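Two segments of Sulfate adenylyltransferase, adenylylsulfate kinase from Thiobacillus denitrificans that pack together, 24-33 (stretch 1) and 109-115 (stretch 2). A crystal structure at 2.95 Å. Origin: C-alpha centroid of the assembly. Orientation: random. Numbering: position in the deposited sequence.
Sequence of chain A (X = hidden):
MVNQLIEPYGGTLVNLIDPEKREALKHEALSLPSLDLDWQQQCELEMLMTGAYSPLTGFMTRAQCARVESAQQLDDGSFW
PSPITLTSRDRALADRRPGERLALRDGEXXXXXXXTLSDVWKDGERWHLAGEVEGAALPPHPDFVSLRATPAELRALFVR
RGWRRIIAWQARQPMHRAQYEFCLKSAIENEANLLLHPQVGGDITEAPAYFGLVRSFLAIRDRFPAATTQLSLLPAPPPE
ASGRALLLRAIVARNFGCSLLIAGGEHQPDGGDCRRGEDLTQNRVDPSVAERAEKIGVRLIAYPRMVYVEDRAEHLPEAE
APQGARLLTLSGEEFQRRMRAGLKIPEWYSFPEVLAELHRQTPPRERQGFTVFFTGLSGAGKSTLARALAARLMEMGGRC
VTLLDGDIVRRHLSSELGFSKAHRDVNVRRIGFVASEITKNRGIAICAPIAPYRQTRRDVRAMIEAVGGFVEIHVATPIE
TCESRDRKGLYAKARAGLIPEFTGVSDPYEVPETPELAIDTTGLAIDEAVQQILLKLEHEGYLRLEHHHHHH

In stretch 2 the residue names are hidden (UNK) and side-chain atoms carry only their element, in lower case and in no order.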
# COMPACT_ATOMS: atom_id res chain seq x y z
N ALA A 24 27.13 52.72 23.00
CA ALA A 24 26.70 54.01 23.51
C ALA A 24 25.20 54.03 23.83
O ALA A 24 24.80 54.63 24.82
CB ALA A 24 27.06 55.10 22.52
N LEU A 25 24.38 53.38 23.02
CA LEU A 25 22.93 53.37 23.25
C LEU A 25 22.53 52.49 24.41
O LEU A 25 21.76 52.91 25.27
CB LEU A 25 22.18 52.95 21.98
CG LEU A 25 22.26 53.91 20.79
CD1 LEU A 25 21.74 53.26 19.52
CD2 LEU A 25 21.53 55.21 21.09
N LYS A 26 23.05 51.27 24.45
CA LYS A 26 22.80 50.39 25.59
C LYS A 26 23.27 51.03 26.91
O LYS A 26 22.69 50.78 27.96
CB LYS A 26 23.43 49.00 25.38
CG LYS A 26 22.66 48.15 24.36
CD LYS A 26 23.20 46.73 24.18
CE LYS A 26 22.23 45.91 23.32
NZ LYS A 26 22.72 44.56 22.92
N HIS A 27 24.30 51.89 26.86
CA HIS A 27 24.73 52.60 28.06
C HIS A 27 23.75 53.74 28.43
O HIS A 27 23.22 53.77 29.55
CB HIS A 27 26.19 53.11 27.98
CG HIS A 27 26.64 53.80 29.22
ND1 HIS A 27 26.89 53.13 30.39
CD2 HIS A 27 26.82 55.12 29.49
CE1 HIS A 27 27.24 54.00 31.33
NE2 HIS A 27 27.20 55.21 30.81
N GLU A 28 23.50 54.66 27.48
CA GLU A 28 22.64 55.83 27.73
C GLU A 28 21.29 55.43 28.28
O GLU A 28 20.77 56.06 29.19
CB GLU A 28 22.41 56.69 26.48
CG GLU A 28 21.36 57.77 26.68
CD GLU A 28 21.15 58.62 25.45
OE1 GLU A 28 21.84 58.38 24.43
OE2 GLU A 28 20.31 59.53 25.51
N ALA A 29 20.73 54.38 27.71
CA ALA A 29 19.43 53.88 28.09
C ALA A 29 19.26 53.64 29.59
O ALA A 29 18.30 54.08 30.18
CB ALA A 29 19.13 52.61 27.32
N LEU A 30 20.19 52.93 30.20
CA LEU A 30 20.16 52.68 31.63
C LEU A 30 19.66 53.88 32.42
O LEU A 30 18.96 53.73 33.40
CB LEU A 30 21.56 52.31 32.13
CG LEU A 30 22.13 50.97 31.68
CD1 LEU A 30 23.59 50.85 32.08
CD2 LEU A 30 21.31 49.89 32.31
N SER A 31 20.04 55.08 31.98
CA SER A 31 19.81 56.30 32.73
C SER A 31 18.57 57.05 32.25
O SER A 31 18.37 58.23 32.52
CB SER A 31 21.05 57.21 32.62
OG SER A 31 21.06 57.88 31.37
N LEU A 32 17.71 56.32 31.55
CA LEU A 32 16.53 56.90 30.91
C LEU A 32 15.24 56.28 31.41
O LEU A 32 15.26 55.18 31.99
CB LEU A 32 16.62 56.71 29.40
CG LEU A 32 17.64 57.63 28.73
CD1 LEU A 32 17.63 57.52 27.23
CD2 LEU A 32 17.36 59.04 29.14
N PRO A 33 14.11 56.97 31.19
CA PRO A 33 12.80 56.35 31.43
C PRO A 33 12.57 55.30 30.36
O PRO A 33 13.11 55.44 29.26
CB PRO A 33 11.81 57.50 31.21
CG PRO A 33 12.64 58.72 30.96
CD PRO A 33 13.98 58.27 30.52
N UNK A 109 11.96 43.73 29.26
CA UNK A 109 12.94 44.76 29.58
C UNK A 109 14.22 44.72 28.76
O UNK A 109 15.18 45.42 29.09
N UNK A 110 14.24 43.90 27.71
CA UNK A 110 15.36 43.88 26.77
C UNK A 110 15.31 45.13 25.89
O UNK A 110 14.30 45.47 25.31
o UNK A 110 19.53 42.01 22.14
c UNK A 110 18.52 42.15 23.07
c UNK A 110 16.46 42.45 24.93
c UNK A 110 18.71 41.79 24.39
c UNK A 110 17.31 42.65 22.67
c UNK A 110 17.68 41.94 25.31
c UNK A 110 16.29 42.79 23.60
c UNK A 110 15.33 42.61 25.92
N UNK A 111 16.43 45.82 25.81
CA UNK A 111 16.46 47.13 25.19
C UNK A 111 16.62 47.03 23.68
O UNK A 111 17.48 46.27 23.19
c UNK A 111 18.47 48.67 24.86
s UNK A 111 17.82 50.28 24.53
c UNK A 111 19.06 50.81 23.35
c UNK A 111 17.59 47.95 25.82
N UNK A 112 15.81 47.82 22.96
CA UNK A 112 15.73 47.80 21.49
C UNK A 112 16.22 49.08 20.81
O UNK A 112 16.94 49.05 19.81
c UNK A 112 12.10 46.35 21.33
c UNK A 112 13.60 46.30 21.57
c UNK A 112 14.29 47.54 21.04
c UNK A 112 14.20 45.09 20.92
N UNK A 113 15.80 50.21 21.34
CA UNK A 113 16.11 51.47 20.69
C UNK A 113 15.80 52.61 21.63
O UNK A 113 15.02 52.42 22.58
c UNK A 113 15.29 51.60 19.41
N UNK A 114 16.39 53.77 21.40
CA UNK A 114 15.89 54.97 22.07
C UNK A 114 15.08 55.86 21.10
O UNK A 114 15.51 56.18 19.97
c UNK A 114 17.16 57.90 21.57
c UNK A 114 16.99 55.75 22.93
c UNK A 114 17.87 54.80 23.73
c UNK A 114 17.86 56.63 22.06
N UNK A 115 13.88 56.21 21.56
CA UNK A 115 13.01 57.15 20.87
C UNK A 115 13.29 58.56 21.37
O UNK A 115 13.29 58.82 22.58
c UNK A 115 11.56 56.78 21.13
c UNK A 115 10.50 57.76 20.65
c UNK A 115 10.66 58.01 19.18
c UNK A 115 9.10 57.27 20.95

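Position 109 has backbone atoms and nothing beyond CA. Its phi of 69° is positive, a region that by itself favours the residue without a side chain, and no part of stretch 1 lies near. It is G109, placed in the loop before the strand.

Position 110 carries one carbon leading to a ring of six carbons, which bears a single oxygen at its far end; this is a phenol. Its CA-to-CB bond points away from stretch 1, yet the length of the side chain brings its end back within reach of K26. The residue is Y110. Its OH lies 4.2 Å from NZ of K26, too far for a hydrogen bond, so the two polar tips are merely neighbours at an exposed border, where both can meet solvent.

Position 111 shows two carbons, a sulfur and a final carbon in an unbranched chain, which identifies M111. It points toward the helix. Its CE lies 4.0 Å from CB of L25 and 3.9 Å from the backbone O of the same residue, while SD sits 3.9 Å from CB of A29 and CG lies 4.3 Å from CG of K26. L25 and A29 are one helical turn apart, joined by the hydrogen bond from A29 N to L25 O, and a slender, flexible thioether suits the surface they form. Chi1, at 134°, falls between the usual wells.

Position 112 has four carbons forked at the second, hence L112. Its CA-to-CB bond points away from the helix, and the residue is buried without touching stretch 1; a bulky apolar side chain suits such a place.

Position 113 has one side-chain carbon and is A113. It too points away, its small methyl buried without touching stretch 1; being apolar, it suits burial.

Position 114 has four carbons forked at the first, with one arm two carbons long: a beta-branched I114. It points toward stretch 1, where CG1 lies 4.1 Å from CD2 of L25 and CG2 lies 4.4 Å from both CB of A29 and CD1 of L32. A branched, wholly apolar side chain suits this buried site, offering carbon to three neighbours.

Position 115 again has four carbons forked at the second. This is L115, out of reach of stretch 1 but buried, as suits an apolar leucine.

The contact is mainly apolar packing of side chains, with M111 CE also lying against the helix backbone, and no hydrogen bond crosses it. The strand crosses the helix at 75°, their axes approaching to 8.8 Å. M111 and I114 supply most of the strand's covered area, against L25, K26 and A29, with L32 extending the apolar surface beyond the helical turn.

Stretch 2, residues 109-115: GYMLAIL
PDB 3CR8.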